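Putative uncharacterized protein (Pyrococcus abyssi virus 1, PDB 4HR1) is of unknown function but forms a bromodomain-like helical bundle encoded by a virus that infects a hyperthermophilic archaeon. Local coordinates at residues D57-A60 / Q61-G65; N68-S71 / D72-K76; V84-D87 / I88-Q91. All coordinates share one frame; numbering follows the deposited sequence.

Interaction 1. Residues D57-A60 / Q61-G65; sequences DVYA and QYARG
Tyr59 lays its ring across the methyl group of Ala63 one turn further on, at the C-terminal end of helix 34-63 in this helical-bundle protein. The phenol is carried along the helix toward that end because its CG stands anti to the backbone N (chi1 178°). Ala63 CB lies over one face in a CH-pi contact, 4.0 Å from the Tyr59 ring centroid and shifted toward the hydroxyl-bearing rim, with Tyr59 CZ its nearest ring atom at 3.6 Å.

The neighbouring ring of Tyr62 is turned differently. It presents its edge to Tyr59, and the touch is made by Tyr62 CD2 against Tyr59 CE1 at 3.9 Å; Tyr59 CE1 sits near the plane of the Tyr62 ring, whereas Tyr62 CD2 comes to the Tyr59 ring at a slant. This pair of tyrosines also packs against the second protein chain of the assembly, where aromatic side chains meet both rings, so the helix end forms part of the interface.

On another side of the helix, Arg64 folds back over Ala60. Its chain bends at chi2 (-115°), which returns the guanidinium along the helix until Ala60 CB lies beneath the middle of one of its faces, 4.1 Å from Arg64 CZ. The charged end is held by a salt bridge to Glu74, at the start of helix 72-98.

Two backbone bonds close the last turn: Ala63 N donates to Tyr59 O, and Arg64 N to Ala60 O at 3.2 Å. Arg64 is the first residue to leave helical backbone angles, yet its amide still completes this bond, while its aliphatic part leans on the same carbonyl, with both Arg64 CG and Arg64 CD 3.3 Å from Ala60 O.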
loop_
_atom_site.group_PDB
_atom_site.type_symbol
_atom_site.label_atom_id
_atom_site.label_comp_id
_atom_site.label_asym_id
_atom_site.label_seq_id
_atom_site.Cartn_x
_atom_site.Cartn_y
_atom_site.Cartn_z
ATOM N N ASP A 57 12.882 -6.739 -4.913
ATOM C CA ASP A 57 12.158 -7.710 -5.727
ATOM C C ASP A 57 11.100 -7.125 -6.648
ATOM O O ASP A 57 10.868 -7.665 -7.744
ATOM C CB ASP A 57 11.659 -8.906 -4.916
ATOM C CG ASP A 57 11.324 -10.093 -5.798
ATOM O OD1 ASP A 57 10.197 -10.623 -5.670
ATOM O OD2 ASP A 57 12.131 -10.405 -6.715
ATOM N N VAL A 58 10.512 -5.985 -6.245
ATOM C CA VAL A 58 9.561 -5.255 -7.070
ATOM C C VAL A 58 10.280 -4.836 -8.368
ATOM O O VAL A 58 9.774 -5.155 -9.439
ATOM C CB VAL A 58 8.916 -4.085 -6.303
ATOM C CG1 VAL A 58 7.814 -3.418 -7.126
ATOM C CG2 VAL A 58 8.382 -4.554 -4.952
ATOM N N TYR A 59 11.515 -4.248 -8.278
ATOM C CA TYR A 59 12.299 -3.938 -9.483
ATOM C C TYR A 59 12.937 -5.180 -10.088
ATOM O O TYR A 59 12.821 -5.375 -11.309
ATOM C CB TYR A 59 13.397 -2.844 -9.296
ATOM C CG TYR A 59 14.194 -2.632 -10.580
ATOM C CD1 TYR A 59 13.565 -2.211 -11.751
ATOM C CD2 TYR A 59 15.540 -2.987 -10.659
ATOM C CE1 TYR A 59 14.261 -2.115 -12.957
ATOM C CE2 TYR A 59 16.259 -2.857 -11.853
ATOM C CZ TYR A 59 15.611 -2.425 -13.003
ATOM O OH TYR A 59 16.285 -2.331 -14.199
ATOM N N ALA A 60 13.661 -5.982 -9.255
ATOM C CA ALA A 60 14.381 -7.174 -9.711
ATOM C C ALA A 60 13.561 -8.064 -10.632
ATOM O O ALA A 60 14.021 -8.364 -11.739
ATOM C CB ALA A 60 14.941 -7.964 -8.533
ATOM N N GLN A 61 12.306 -8.376 -10.231
ATOM C CA GLN A 61 11.411 -9.210 -11.031
ATOM C C GLN A 61 11.164 -8.636 -12.432
ATOM O O GLN A 61 11.282 -9.375 -13.416
ATOM C CB GLN A 61 10.094 -9.518 -10.284
ATOM C CG GLN A 61 9.338 -10.726 -10.843
ATOM C CD GLN A 61 8.131 -11.104 -10.015
ATOM O OE1 GLN A 61 6.978 -10.937 -10.438
ATOM N NE2 GLN A 61 8.371 -11.655 -8.828
ATOM N N TYR A 62 10.864 -7.318 -12.517
ATOM C CA TYR A 62 10.620 -6.619 -13.783
ATOM C C TYR A 62 11.842 -6.706 -14.686
ATOM O O TYR A 62 11.700 -7.035 -15.866
ATOM C CB TYR A 62 10.227 -5.141 -13.534
ATOM C CG TYR A 62 10.192 -4.293 -14.793
ATOM C CD1 TYR A 62 9.126 -4.383 -15.691
ATOM C CD2 TYR A 62 11.252 -3.449 -15.121
ATOM C CE1 TYR A 62 9.113 -3.644 -16.877
ATOM C CE2 TYR A 62 11.247 -2.702 -16.302
ATOM C CZ TYR A 62 10.176 -2.801 -17.179
ATOM O OH TYR A 62 10.170 -2.062 -18.345
ATOM N N ALA A 63 13.030 -6.388 -14.114
ATOM C CA ALA A 63 14.343 -6.337 -14.764
ATOM C C ALA A 63 14.753 -7.619 -15.482
ATOM O O ALA A 63 15.288 -7.532 -16.590
ATOM C CB ALA A 63 15.413 -5.929 -13.760
ATOM N N ARG A 64 14.518 -8.802 -14.866
ATOM C CA ARG A 64 14.883 -10.067 -15.510
ATOM C C ARG A 64 13.787 -10.714 -16.358
ATOM O O ARG A 64 13.447 -11.884 -16.172
ATOM C CB ARG A 64 15.677 -11.045 -14.617
ATOM C CG ARG A 64 15.299 -11.094 -13.148
ATOM C CD ARG A 64 16.447 -10.590 -12.287
ATOM N NE ARG A 64 16.467 -11.228 -10.968
ATOM C CZ ARG A 64 17.368 -10.978 -10.022
ATOM N NH1 ARG A 64 18.335 -10.095 -10.232
ATOM N NH2 ARG A 64 17.302 -11.599 -8.857
ATOM N N GLY A 65 13.270 -9.919 -17.301
ATOM C CA GLY A 65 12.246 -10.297 -18.275
ATOM C C GLY A 65 10.930 -10.796 -17.709
ATOM O O GLY A 65 10.283 -11.660 -18.317
#

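Interaction 2. Residues N68-S71 / D72-K76; sequences NLLS and DDEYK
A capping box formed by Ser71 and Glu74 starts helix 72-98, where the loop after helix 34-63 turns into the helix. Ser71 is the N-cap. Its hydroxyl accepts from the backbone of Glu74, with Glu74 N 3.1 Å from Ser71 OG. In return the carboxylate of Glu74 reaches back to the N-cap amide, and Ser71 N donates to Glu74 OE1 over 2.9 Å in a nearly straight bond (172°). The donor comes from above the carboxylate plane, not within it.

Both torsions serve this exchange. Ser71 OG is placed between its own backbone N and carbonyl carbon (chi1 87°), turned toward the first turn of the helix, whereas Glu74 sets CG beside its backbone N and then extends back toward the loop. Glu74 OE1 has a second partner, Arg64 at the end of helix 34-63, in a salt bridge; the cap is therefore tied to the preceding helix.

Leu70 crosses the Glu74 side chain at a slant, its CD2 lying 3.7 Å from Glu74 CB, and also packs on Trp56 and Asp57 of helix 34-63. The first main-chain helical bond runs from Tyr75 N to Ser71 O at 2.9 Å, and Tyr75 CB comes within 3.4 Å of that same Ser71 O.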
loop_
_atom_site.group_PDB
_atom_site.type_symbol
_atom_site.label_atom_id
_atom_site.label_comp_id
_atom_site.label_asym_id
_atom_site.label_seq_id
_atom_site.Cartn_x
_atom_site.Cartn_y
_atom_site.Cartn_z
ATOM N N ASN A 68 10.188 -15.319 -12.946
ATOM C CA ASN A 68 10.408 -15.488 -11.514
ATOM C C ASN A 68 11.578 -16.467 -11.265
ATOM O O ASN A 68 11.402 -17.541 -10.680
ATOM C CB ASN A 68 9.120 -15.866 -10.781
ATOM C CG ASN A 68 9.206 -15.633 -9.295
ATOM O OD1 ASN A 68 9.051 -14.508 -8.801
ATOM N ND2 ASN A 68 9.451 -16.697 -8.542
ATOM N N LEU A 69 12.778 -16.077 -11.744
ATOM C CA LEU A 69 14.016 -16.844 -11.606
ATOM C C LEU A 69 14.948 -16.159 -10.605
ATOM O O LEU A 69 15.823 -15.370 -10.978
ATOM C CB LEU A 69 14.686 -17.065 -12.976
ATOM C CG LEU A 69 14.256 -18.331 -13.733
ATOM C CD1 LEU A 69 12.959 -18.116 -14.514
ATOM C CD2 LEU A 69 15.344 -18.791 -14.683
ATOM N N LEU A 70 14.697 -16.436 -9.311
ATOM C CA LEU A 70 15.431 -15.892 -8.167
ATOM C C LEU A 70 16.536 -16.834 -7.693
ATOM O O LEU A 70 16.486 -18.041 -7.951
ATOM C CB LEU A 70 14.471 -15.613 -6.990
ATOM C CG LEU A 70 13.668 -14.323 -7.055
ATOM C CD1 LEU A 70 12.271 -14.582 -7.578
ATOM C CD2 LEU A 70 13.562 -13.687 -5.693
ATOM N N SER A 71 17.525 -16.278 -6.978
ATOM C CA SER A 71 18.600 -17.071 -6.399
ATOM C C SER A 71 18.086 -17.667 -5.086
ATOM O O SER A 71 17.126 -17.153 -4.490
ATOM C CB SER A 71 19.845 -16.220 -6.158
ATOM O OG SER A 71 19.833 -15.574 -4.895
ATOM N N ASP A 72 18.747 -18.747 -4.645
ATOM C CA ASP A 72 18.472 -19.482 -3.417
ATOM C C ASP A 72 18.377 -18.498 -2.244
ATOM O O ASP A 72 17.375 -18.488 -1.525
ATOM C CB ASP A 72 19.604 -20.504 -3.183
ATOM C CG ASP A 72 19.233 -21.655 -2.281
ATOM O OD1 ASP A 72 18.544 -22.582 -2.760
ATOM O OD2 ASP A 72 19.641 -21.638 -1.098
ATOM N N ASP A 73 19.394 -17.626 -2.119
ATOM C CA ASP A 73 19.519 -16.602 -1.084
ATOM C C ASP A 73 18.376 -15.572 -1.151
ATOM O O ASP A 73 17.805 -15.239 -0.104
ATOM C CB ASP A 73 20.897 -15.925 -1.180
ATOM C CG ASP A 73 22.049 -16.917 -1.255
ATOM O OD1 ASP A 73 22.470 -17.256 -2.388
ATOM O OD2 ASP A 73 22.492 -17.397 -0.183
ATOM N N GLU A 74 18.025 -15.099 -2.381
ATOM C CA GLU A 74 16.951 -14.135 -2.638
ATOM C C GLU A 74 15.611 -14.726 -2.180
ATOM O O GLU A 74 14.969 -14.155 -1.288
ATOM C CB GLU A 74 16.904 -13.781 -4.128
ATOM C CG GLU A 74 17.933 -12.757 -4.578
ATOM C CD GLU A 74 18.096 -12.645 -6.083
ATOM O OE1 GLU A 74 17.405 -13.386 -6.822
ATOM O OE2 GLU A 74 18.936 -11.830 -6.527
ATOM N N TYR A 75 15.251 -15.924 -2.730
ATOM C CA TYR A 75 14.080 -16.730 -2.377
ATOM C C TYR A 75 13.885 -16.845 -0.854
ATOM O O TYR A 75 12.779 -16.599 -0.369
ATOM C CB TYR A 75 14.205 -18.141 -2.979
ATOM C CG TYR A 75 12.951 -18.980 -2.821
ATOM C CD1 TYR A 75 11.998 -19.041 -3.835
ATOM C CD2 TYR A 75 12.705 -19.694 -1.647
ATOM C CE1 TYR A 75 10.830 -19.789 -3.686
ATOM C CE2 TYR A 75 11.541 -20.448 -1.490
ATOM C CZ TYR A 75 10.603 -20.485 -2.511
ATOM O OH TYR A 75 9.450 -21.222 -2.378
ATOM N N LYS A 76 14.951 -17.221 -0.112
ATOM C CA LYS A 76 14.929 -17.398 1.351
ATOM C C LYS A 76 14.617 -16.110 2.117
ATOM O O LYS A 76 13.884 -16.147 3.115
ATOM C CB LYS A 76 16.242 -18.031 1.853
ATOM C CG LYS A 76 16.411 -19.516 1.480
ATOM C CD LYS A 76 17.879 -19.955 1.484
ATOM C CE LYS A 76 18.380 -20.420 2.830
ATOM N NZ LYS A 76 19.856 -20.578 2.826
#

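Interaction 3. Residues V84-D87 / I88-Q91; sequences VLED and IKEQ
Val84 and Ile88 provide the apolar part of this one-turn contact, their side chains slanting across each other with Val84 CG1 4.0 Å from Ile88 CD1. Ile88 places CG1 anti to its carbonyl carbon (chi1 -63°), which directs this branch back along the helix; Ile88 CG1 thereby also rests 3.3 Å from Val84 O. The CB of Leu85, one residue further round, points away from 88-91, and the side chain is buried against Ile13 and Leu16 of helix 5-30 and Ile50 of helix 34-63.

The charged groups lie on a different side. Glu86 and Lys89 lie alongside each other, heading in a common direction, and the closest approach of their side chains is between Glu86 OE1 and the methylene carbon Lys89 CD, at 4.0 Å. Their charged ends do not meet directly: Glu86 OE1 and Lys89 NZ are 5.2 Å apart. A water bridges them, donating to Glu86 OE1 at 2.7 Å and accepting a weak bond from Lys89 NZ. Each residue has a further partner on helix 5-30, a salt bridge from Glu86 to Lys12 and a cation-pi contact of Lys89 with Trp15.

This is the middle of helix 72-98 in the helical bundle, and its two faces differ: Leu85 and Ile88 are buried between helices 5-30 and 34-63, while Glu86, Asp87 and Glu90 are exposed.

Main-chain bonds follow the regular i to i+4 pattern through all four positions, from Ile88 N to Val84 O, Lys89 N to Leu85 O, Glu90 N to Glu86 O and Gln91 N to Asp87 O. Beside the last of these bonds, Gln91 CG lies 3.4 Å from Asp87 O, and Glu90 CB is 3.3 Å from the same Asp87 carbonyl oxygen.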
loop_
_atom_site.group_PDB
_atom_site.type_symbol
_atom_site.label_atom_id
_atom_site.label_comp_id
_atom_site.label_asym_id
_atom_site.label_seq_id
_atom_site.Cartn_x
_atom_site.Cartn_y
_atom_site.Cartn_z
ATOM N N VAL A 84 7.385 -12.750 8.460
ATOM C CA VAL A 84 7.291 -11.591 9.369
ATOM C C VAL A 84 5.951 -10.866 9.099
ATOM O O VAL A 84 5.261 -10.471 10.041
ATOM C CB VAL A 84 8.533 -10.658 9.215
ATOM C CG1 VAL A 84 8.349 -9.323 9.940
ATOM C CG2 VAL A 84 9.801 -11.359 9.695
ATOM N N LEU A 85 5.583 -10.763 7.806
ATOM C CA LEU A 85 4.351 -10.141 7.324
ATOM C C LEU A 85 3.116 -10.879 7.866
ATOM O O LEU A 85 2.149 -10.229 8.279
ATOM C CB LEU A 85 4.336 -10.115 5.782
ATOM C CG LEU A 85 5.223 -9.074 5.089
ATOM C CD1 LEU A 85 5.419 -9.426 3.591
ATOM C CD2 LEU A 85 4.647 -7.672 5.240
ATOM N N GLU A 86 3.183 -12.246 7.917
ATOM C CA GLU A 86 2.105 -13.083 8.430
ATOM C C GLU A 86 1.962 -12.933 9.919
ATOM O O GLU A 86 0.837 -12.886 10.397
ATOM C CB GLU A 86 2.203 -14.525 7.929
ATOM C CG GLU A 86 0.890 -15.288 7.974
ATOM C CD GLU A 86 -0.253 -14.849 7.070
ATOM O OE1 GLU A 86 -1.404 -15.254 7.351
ATOM O OE2 GLU A 86 0.002 -14.186 6.038
ATOM N N ASP A 87 3.074 -12.707 10.644
ATOM C CA ASP A 87 3.008 -12.427 12.084
ATOM C C ASP A 87 2.357 -11.070 12.311
ATOM O O ASP A 87 1.588 -10.919 13.266
ATOM C CB ASP A 87 4.406 -12.444 12.732
ATOM C CG ASP A 87 5.138 -13.780 12.663
ATOM O OD1 ASP A 87 4.568 -14.793 13.112
ATOM O OD2 ASP A 87 6.315 -13.792 12.240
ATOM N N ILE A 88 2.627 -10.086 11.410
ATOM C CA ILE A 88 2.036 -8.745 11.501
ATOM C C ILE A 88 0.510 -8.852 11.351
ATOM O O ILE A 88 -0.223 -8.319 12.194
ATOM C CB ILE A 88 2.710 -7.705 10.553
ATOM C CG1 ILE A 88 4.216 -7.491 10.946
ATOM C CG2 ILE A 88 1.965 -6.366 10.608
ATOM C CD1 ILE A 88 5.142 -7.014 9.801
ATOM N N LYS A 89 0.057 -9.656 10.360
ATOM C CA LYS A 89 -1.360 -9.913 10.120
ATOM C C LYS A 89 -2.030 -10.433 11.400
ATOM O O LYS A 89 -3.051 -9.887 11.811
ATOM C CB LYS A 89 -1.548 -10.856 8.920
ATOM C CG LYS A 89 -2.994 -11.005 8.465
ATOM C CD LYS A 89 -3.091 -11.597 7.068
ATOM C CE LYS A 89 -4.520 -11.547 6.562
ATOM N NZ LYS A 89 -4.625 -11.897 5.116
ATOM N N GLU A 90 -1.387 -11.414 12.068
ATOM C CA GLU A 90 -1.845 -12.027 13.313
ATOM C C GLU A 90 -2.023 -10.967 14.388
ATOM O O GLU A 90 -3.078 -10.901 15.014
ATOM C CB GLU A 90 -0.829 -13.106 13.756
ATOM C CG GLU A 90 -1.367 -14.182 14.685
ATOM C CD GLU A 90 -1.199 -13.974 16.179
ATOM O OE1 GLU A 90 -1.457 -14.940 16.932
ATOM O OE2 GLU A 90 -0.816 -12.860 16.603
ATOM N N GLN A 91 -1.009 -10.099 14.568
ATOM C CA GLN A 91 -1.043 -9.025 15.564
ATOM C C GLN A 91 -2.088 -7.950 15.229
ATOM O O GLN A 91 -2.628 -7.320 16.145
ATOM C CB GLN A 91 0.343 -8.409 15.766
ATOM C CG GLN A 91 1.415 -9.348 16.312
ATOM C CD GLN A 91 2.691 -8.590 16.598
ATOM O OE1 GLN A 91 2.997 -8.249 17.750
ATOM N NE2 GLN A 91 3.448 -8.267 15.556
HETATM O O HOH W 1 -3.426 -15.127 5.638
#

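How the interactions relate
The three contacts follow in series along the chain. Interaction 1 closes helix 34-63, interaction 2 opens helix 72-98 after the connecting loop, and interaction 3 lies further along that second helix. Interactions 1 and 2 have centres 12 Å apart and touch, among other points through the salt bridge of Arg64 NH2 with Glu74 OE1 (2.7 Å), which joins one helix end to the next helix start. Interaction 3 stands apart, its centre 25 Å from that of interaction 1 and 22 Å from that of interaction 2, and about 7 Å from the centre of the folded chain. The first pair thus brackets the joining loop at one bundle end, and interaction 3 belongs to the mid-section.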